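Long-range contacts in SWD1-like protein (Myceliophthora thermophila, PDB 6E29), which probably serves, through this WD40 beta-propeller domain, as a protein-binding subunit of the COMPASS histone H3 methyltransferase complex: residues R61-H66 with K90-L96; T192-N198 with S210-G216. All coordinates share one frame; numbering follows the deposited sequence.

Contact 1 (R61-H66 with K90-L96); sequences RKLRGH and KVILWDL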
loop_
_atom_site.group_PDB
_atom_site.type_symbol
_atom_site.label_atom_id
_atom_site.label_comp_id
_atom_site.label_asym_id
_atom_site.label_seq_id
_atom_site.Cartn_x
_atom_site.Cartn_y
_atom_site.Cartn_z
ATOM N N ARG B 61 16.056 -6.268 15.579
ATOM C CA ARG B 61 16.320 -7.576 15.001
ATOM C C ARG B 61 16.334 -7.491 13.486
ATOM O O ARG B 61 15.803 -6.555 12.880
ATOM C CB ARG B 61 15.305 -8.607 15.487
ATOM C CG ARG B 61 13.871 -8.211 15.309
ATOM C CD ARG B 61 12.960 -9.441 15.426
ATOM N NE ARG B 61 13.373 -10.436 16.415
ATOM C CZ ARG B 61 12.978 -10.403 17.684
ATOM N NH1 ARG B 61 12.182 -9.419 18.077
ATOM N NH2 ARG B 61 13.342 -11.341 18.543
ATOM N N LYS B 62 17.017 -8.464 12.893
ATOM C CA LYS B 62 17.090 -8.635 11.448
ATOM C C LYS B 62 16.434 -9.963 11.082
ATOM O O LYS B 62 16.774 -11.004 11.665
ATOM C CB LYS B 62 18.552 -8.608 10.975
ATOM C CG LYS B 62 19.227 -7.226 11.011
ATOM C CD LYS B 62 20.727 -7.358 10.906
ATOM C CE LYS B 62 21.385 -6.092 10.381
ATOM N NZ LYS B 62 20.965 -4.904 11.173
ATOM N N LEU B 63 15.516 -9.924 10.103
ATOM C CA LEU B 63 14.752 -11.073 9.629
ATOM C C LEU B 63 15.180 -11.379 8.203
ATOM O O LEU B 63 15.034 -10.539 7.308
ATOM C CB LEU B 63 13.244 -10.803 9.685
ATOM C CG LEU B 63 12.755 -10.164 10.996
ATOM C CD1 LEU B 63 11.356 -9.581 10.800
ATOM C CD2 LEU B 63 12.758 -11.170 12.139
ATOM N N ARG B 64 15.704 -12.575 7.989
ATOM C CA ARG B 64 16.184 -12.974 6.669
ATOM C C ARG B 64 15.333 -14.151 6.219
ATOM O O ARG B 64 15.493 -15.277 6.698
ATOM C CB ARG B 64 17.693 -13.269 6.714
ATOM C CG ARG B 64 18.467 -12.157 7.465
ATOM C CD ARG B 64 19.977 -12.158 7.222
ATOM N NE ARG B 64 20.730 -11.604 8.347
ATOM C CZ ARG B 64 21.564 -10.571 8.249
ATOM N NH1 ARG B 64 21.706 -9.958 7.078
ATOM N NH2 ARG B 64 22.234 -10.128 9.320
ATOM N N GLY B 65 14.383 -13.877 5.327
ATOM C CA GLY B 65 13.533 -14.921 4.807
ATOM C C GLY B 65 13.344 -14.720 3.326
ATOM O O GLY B 65 13.022 -15.657 2.595
ATOM N N HIS B 66 13.530 -13.495 2.868
ATOM C CA HIS B 66 13.446 -13.215 1.443
ATOM C C HIS B 66 14.860 -13.022 0.911
ATOM O O HIS B 66 15.790 -12.677 1.659
ATOM C CB HIS B 66 12.620 -11.939 1.157
ATOM C CG HIS B 66 11.264 -11.902 1.801
ATOM N ND1 HIS B 66 10.106 -12.188 1.106
ATOM C CD2 HIS B 66 10.876 -11.561 3.052
ATOM C CE1 HIS B 66 9.068 -12.045 1.910
ATOM N NE2 HIS B 66 9.505 -11.685 3.099
ATOM N N LYS B 90 7.308 -14.131 -2.710
ATOM C CA LYS B 90 7.028 -14.718 -1.412
ATOM C C LYS B 90 6.369 -13.715 -0.473
ATOM O O LYS B 90 6.604 -12.497 -0.543
ATOM C CB LYS B 90 8.324 -15.242 -0.776
ATOM C CG LYS B 90 9.097 -16.201 -1.663
ATOM C CD LYS B 90 10.501 -16.535 -1.085
ATOM C CE LYS B 90 10.461 -17.339 0.202
ATOM N NZ LYS B 90 11.843 -17.564 0.749
ATOM N N VAL B 91 5.526 -14.245 0.405
ATOM C CA VAL B 91 4.938 -13.511 1.525
ATOM C C VAL B 91 5.212 -14.314 2.800
ATOM O O VAL B 91 4.988 -15.539 2.829
ATOM C CB VAL B 91 3.422 -13.301 1.332
ATOM C CG1 VAL B 91 2.808 -12.662 2.550
ATOM C CG2 VAL B 91 3.140 -12.420 0.119
ATOM N N ILE B 92 5.678 -13.633 3.851
ATOM C CA ILE B 92 6.043 -14.281 5.119
ATOM C C ILE B 92 5.378 -13.533 6.268
ATOM O O ILE B 92 5.374 -12.296 6.287
ATOM C CB ILE B 92 7.576 -14.314 5.320
ATOM C CG1 ILE B 92 8.251 -15.207 4.268
ATOM C CG2 ILE B 92 7.949 -14.727 6.755
ATOM C CD1 ILE B 92 9.798 -15.164 4.351
ATOM N N LEU B 93 4.838 -14.279 7.225
ATOM C CA LEU B 93 4.322 -13.736 8.469
ATOM C C LEU B 93 5.333 -14.055 9.554
ATOM O O LEU B 93 5.542 -15.235 9.890
ATOM C CB LEU B 93 2.970 -14.310 8.875
ATOM C CG LEU B 93 2.470 -13.531 10.102
ATOM C CD1 LEU B 93 2.237 -12.118 9.734
ATOM C CD2 LEU B 93 1.186 -14.124 10.584
ATOM N N TRP B 94 5.979 -13.003 10.063
ATOM C CA TRP B 94 6.964 -13.088 11.132
ATOM C C TRP B 94 6.267 -12.971 12.481
ATOM O O TRP B 94 5.355 -12.151 12.654
ATOM C CB TRP B 94 8.006 -11.960 10.998
ATOM C CG TRP B 94 8.723 -11.983 9.710
ATOM C CD1 TRP B 94 8.413 -11.277 8.582
ATOM C CD2 TRP B 94 9.862 -12.785 9.383
ATOM N NE1 TRP B 94 9.302 -11.576 7.571
ATOM C CE2 TRP B 94 10.206 -12.499 8.040
ATOM C CE3 TRP B 94 10.657 -13.692 10.110
ATOM C CZ2 TRP B 94 11.302 -13.096 7.403
ATOM C CZ3 TRP B 94 11.738 -14.294 9.470
ATOM C CH2 TRP B 94 12.048 -13.998 8.131
ATOM N N ASP B 95 6.715 -13.768 13.434
ATOM C CA ASP B 95 6.369 -13.597 14.839
ATOM C C ASP B 95 7.529 -12.828 15.498
ATOM O O ASP B 95 8.645 -13.351 15.635
ATOM C CB ASP B 95 6.124 -14.968 15.473
ATOM C CG ASP B 95 5.685 -14.900 16.933
ATOM O OD1 ASP B 95 5.660 -13.799 17.530
ATOM O OD2 ASP B 95 5.369 -15.984 17.478
ATOM N N LEU B 96 7.282 -11.562 15.832
ATOM C CA LEU B 96 8.322 -10.740 16.441
ATOM C C LEU B 96 8.491 -11.027 17.915
ATOM O O LEU B 96 9.456 -10.535 18.514
ATOM C CB LEU B 96 8.014 -9.264 16.256
ATOM C CG LEU B 96 7.849 -8.878 14.791
ATOM C CD1 LEU B 96 7.625 -7.380 14.663
ATOM C CD2 LEU B 96 9.039 -9.341 13.965
#
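L63 lies across one face of the W94 indole: its CB sits 3.6 Å from the centroid of the six-membered ring, only 4° off the ring normal, a CH-pi contact, while CD1 reaches along the same face to W94 CG at 3.7 Å. CG of W94 stands anti to its own carbonyl carbon (chi1 -59°), and with chi2 at 95° the indole rises toward strand 58-64, its far edge meeting G65, where CH2 lies 3.7 Å from G65 N. A side chain on G65 would collide with this ring edge and with I92 CD1. The opposite indole face rests on I92 CG2. The other branch of I92 carries CD1 over one face of the H66 imidazole, 4.0 Å from its centroid, a second CH-pi contact. H66 NE2 and W94 NE1 both hydrogen-bond to S84 OG on strand 81-86. K90, its chain bent at chi3, brings NZ to G65 O at 2.9 Å, a single bond nearly along the C=O axis. Beyond the indole, L63 CD1 touches L96 CD2 at 3.9 Å. With W94 cut back to an alanine, a gap would probably open between L63 and I92, and S84 OG would lose its indole N-H partner. G65-H66 and W94-D95 are the Gly-His and Trp-Asp signatures of a WD40 repeat, and the chemistry is that family's His-Ser-Trp hydrogen-bond network set within an apolar seam between two propeller blades.

Contact 2 (T192-N198 with S210-G216); sequences TTKGRLN and SEKIASG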
loop_
_atom_site.group_PDB
_atom_site.type_symbol
_atom_site.label_atom_id
_atom_site.label_comp_id
_atom_site.label_asym_id
_atom_site.label_seq_id
_atom_site.Cartn_x
_atom_site.Cartn_y
_atom_site.Cartn_z
ATOM N N THR B 192 -6.588 -1.066 -10.220
ATOM C CA THR B 192 -6.240 -1.847 -11.383
ATOM C C THR B 192 -5.405 -1.055 -12.371
ATOM O O THR B 192 -5.230 0.174 -12.263
ATOM C CB THR B 192 -7.483 -2.349 -12.137
ATOM O OG1 THR B 192 -8.088 -1.238 -12.828
ATOM C CG2 THR B 192 -8.485 -3.039 -11.179
ATOM N N THR B 193 -4.905 -1.793 -13.359
ATOM C CA THR B 193 -4.144 -1.240 -14.473
ATOM C C THR B 193 -4.984 -0.321 -15.350
ATOM O O THR B 193 -4.431 0.393 -16.193
ATOM C CB THR B 193 -3.600 -2.395 -15.334
ATOM O OG1 THR B 193 -4.677 -3.329 -15.572
ATOM C CG2 THR B 193 -2.494 -3.106 -14.621
ATOM N N LYS B 194 -6.298 -0.358 -15.213
ATOM C CA LYS B 194 -7.178 0.445 -16.047
ATOM C C LYS B 194 -7.748 1.621 -15.265
ATOM O O LYS B 194 -8.725 2.243 -15.696
ATOM C CB LYS B 194 -8.289 -0.442 -16.643
ATOM C CG LYS B 194 -7.820 -1.510 -17.661
ATOM C CD LYS B 194 -7.590 -0.925 -19.061
ATOM C CE LYS B 194 -7.134 -1.990 -20.053
ATOM N NZ LYS B 194 -5.682 -2.311 -19.838
ATOM N N GLY B 195 -7.136 1.937 -14.122
ATOM C CA GLY B 195 -7.503 3.092 -13.316
ATOM C C GLY B 195 -8.838 2.950 -12.609
ATOM O O GLY B 195 -9.459 3.961 -12.241
ATOM N N ARG B 196 -9.277 1.716 -12.360
ATOM C CA ARG B 196 -10.529 1.506 -11.662
ATOM C C ARG B 196 -10.273 1.194 -10.195
ATOM O O ARG B 196 -9.245 0.625 -9.841
ATOM C CB ARG B 196 -11.368 0.375 -12.265
ATOM C CG ARG B 196 -11.627 0.593 -13.784
ATOM C CD ARG B 196 -12.618 -0.438 -14.262
ATOM N NE ARG B 196 -13.964 -0.141 -13.782
ATOM C CZ ARG B 196 -14.753 0.766 -14.358
ATOM N NH1 ARG B 196 -14.317 1.440 -15.421
ATOM N NH2 ARG B 196 -15.961 1.015 -13.864
ATOM N N LEU B 197 -11.203 1.642 -9.348
ATOM C CA LEU B 197 -11.274 1.226 -7.943
ATOM C C LEU B 197 -12.429 0.224 -7.817
ATOM O O LEU B 197 -13.577 0.559 -8.117
ATOM C CB LEU B 197 -11.470 2.450 -7.044
ATOM C CG LEU B 197 -11.235 2.367 -5.513
ATOM C CD1 LEU B 197 -12.371 1.652 -4.823
ATOM C CD2 LEU B 197 -9.914 1.663 -5.212
ATOM N N ASN B 198 -12.103 -1.014 -7.431
ATOM C CA ASN B 198 -13.059 -2.090 -7.187
ATOM C C ASN B 198 -13.311 -2.188 -5.699
ATOM O O ASN B 198 -12.359 -2.151 -4.925
ATOM C CB ASN B 198 -12.497 -3.465 -7.601
ATOM C CG ASN B 198 -12.331 -3.597 -9.078
ATOM O OD1 ASN B 198 -12.988 -2.883 -9.811
ATOM N ND2 ASN B 198 -11.472 -4.518 -9.516
ATOM N N SER B 210 -17.568 -0.749 -8.867
ATOM C CA SER B 210 -16.346 -0.456 -9.595
ATOM C C SER B 210 -16.524 0.889 -10.277
ATOM O O SER B 210 -17.580 1.163 -10.855
ATOM C CB SER B 210 -16.027 -1.557 -10.608
ATOM O OG SER B 210 -14.811 -1.323 -11.276
ATOM N N GLU B 211 -15.491 1.719 -10.219
ATOM C CA GLU B 211 -15.585 3.040 -10.840
ATOM C C GLU B 211 -14.214 3.443 -11.377
ATOM O O GLU B 211 -13.191 3.200 -10.726
ATOM C CB GLU B 211 -16.110 4.066 -9.830
ATOM C CG GLU B 211 -15.975 5.514 -10.323
ATOM C CD GLU B 211 -16.496 6.541 -9.323
ATOM O OE1 GLU B 211 -16.783 7.690 -9.746
ATOM O OE2 GLU B 211 -16.614 6.193 -8.114
ATOM N N LYS B 212 -14.183 4.028 -12.567
ATOM C CA LYS B 212 -12.904 4.500 -13.104
ATOM C C LYS B 212 -12.570 5.822 -12.436
ATOM O O LYS B 212 -13.260 6.819 -12.662
ATOM C CB LYS B 212 -12.961 4.662 -14.620
ATOM C CG LYS B 212 -11.741 5.314 -15.199
ATOM C CD LYS B 212 -11.837 5.631 -16.710
ATOM C CE LYS B 212 -10.609 5.121 -17.389
ATOM N NZ LYS B 212 -10.527 3.661 -17.133
ATOM N N ILE B 213 -11.500 5.850 -11.624
ATOM C CA ILE B 213 -11.115 7.069 -10.925
ATOM C C ILE B 213 -9.798 7.661 -11.408
ATOM O O ILE B 213 -9.418 8.737 -10.925
ATOM C CB ILE B 213 -11.013 6.845 -9.403
ATOM C CG1 ILE B 213 -9.991 5.730 -9.131
ATOM C CG2 ILE B 213 -12.421 6.567 -8.829
ATOM C CD1 ILE B 213 -9.532 5.657 -7.605
ATOM N N ALA B 214 -9.077 7.003 -12.308
ATOM C CA ALA B 214 -7.810 7.551 -12.763
ATOM C C ALA B 214 -7.628 7.202 -14.231
ATOM O O ALA B 214 -8.319 6.328 -14.790
ATOM C CB ALA B 214 -6.643 7.026 -11.895
ATOM N N SER B 215 -6.686 7.881 -14.874
ATOM C CA SER B 215 -6.376 7.594 -16.268
ATOM C C SER B 215 -5.021 6.917 -16.459
ATOM O O SER B 215 -4.436 7.019 -17.538
ATOM C CB SER B 215 -6.434 8.870 -17.100
ATOM O OG SER B 215 -7.783 9.236 -17.274
ATOM N N GLY B 216 -4.491 6.262 -15.430
ATOM C CA GLY B 216 -3.441 5.279 -15.674
ATOM C C GLY B 216 -3.509 4.120 -14.692
ATOM O O GLY B 216 -4.547 3.879 -14.075
HETATM O O HOH W 1 -12.495 1.261 -17.198
#
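R196 lays its guanidinium over the backbone of the facing strand, one face covering E211 C and K212 N, and crosses the K212 side chain at about a right angle. The bend at chi3 (73°) turns NE back to S210 OG, a bond of 2.9 Å that is nearly straight and lies in the guanidinium plane. That hydroxyl in turn donates to N198 OD1 at 2.8 Å, so a relay of three side chains runs along this face of the hairpin. K212 curls its end back to K194 O, 2.7 Å from NZ, and a water accepts from both K212 NZ and R196 NH1, bridging two like charges. Underneath, L197 and E211 form the antiparallel hydrogen-bonded pair. Past the strands, G195 O takes two donors, I213 N at 2.8 Å and A214 N at 3.1 Å. G195 ends a type I turn with positive phi, and a CB there would strike A214 O. T192 OG1 accepts from K194 N in an ST turn and also from R196 N. On the other face L197 CB meets I213 CD1. Strands 196-201 and 207-212 are the outer pair of their four-stranded blade; I213 then leads into the next blade, packing on I218, V232 and F242.

The two contacts sit on opposite sides of the propeller's centre, with their own centres about 32 Å apart, and share no strand. Contact 1 is the more buried: it joins the last strand of one blade, and the loop after it, to the third strand of the next, and since the backbones stay well apart the side chains do the joining, largely through apolar and aromatic faces. Contact 2 lies within one blade, between its third and fourth strands, and is only partly buried; main-chain hydrogen bonds carry it, with a polar side-chain layer on one face, in which a water joins an arginine and a lysine. One therefore packs blade against blade, whereas the other builds a blade's outer edge.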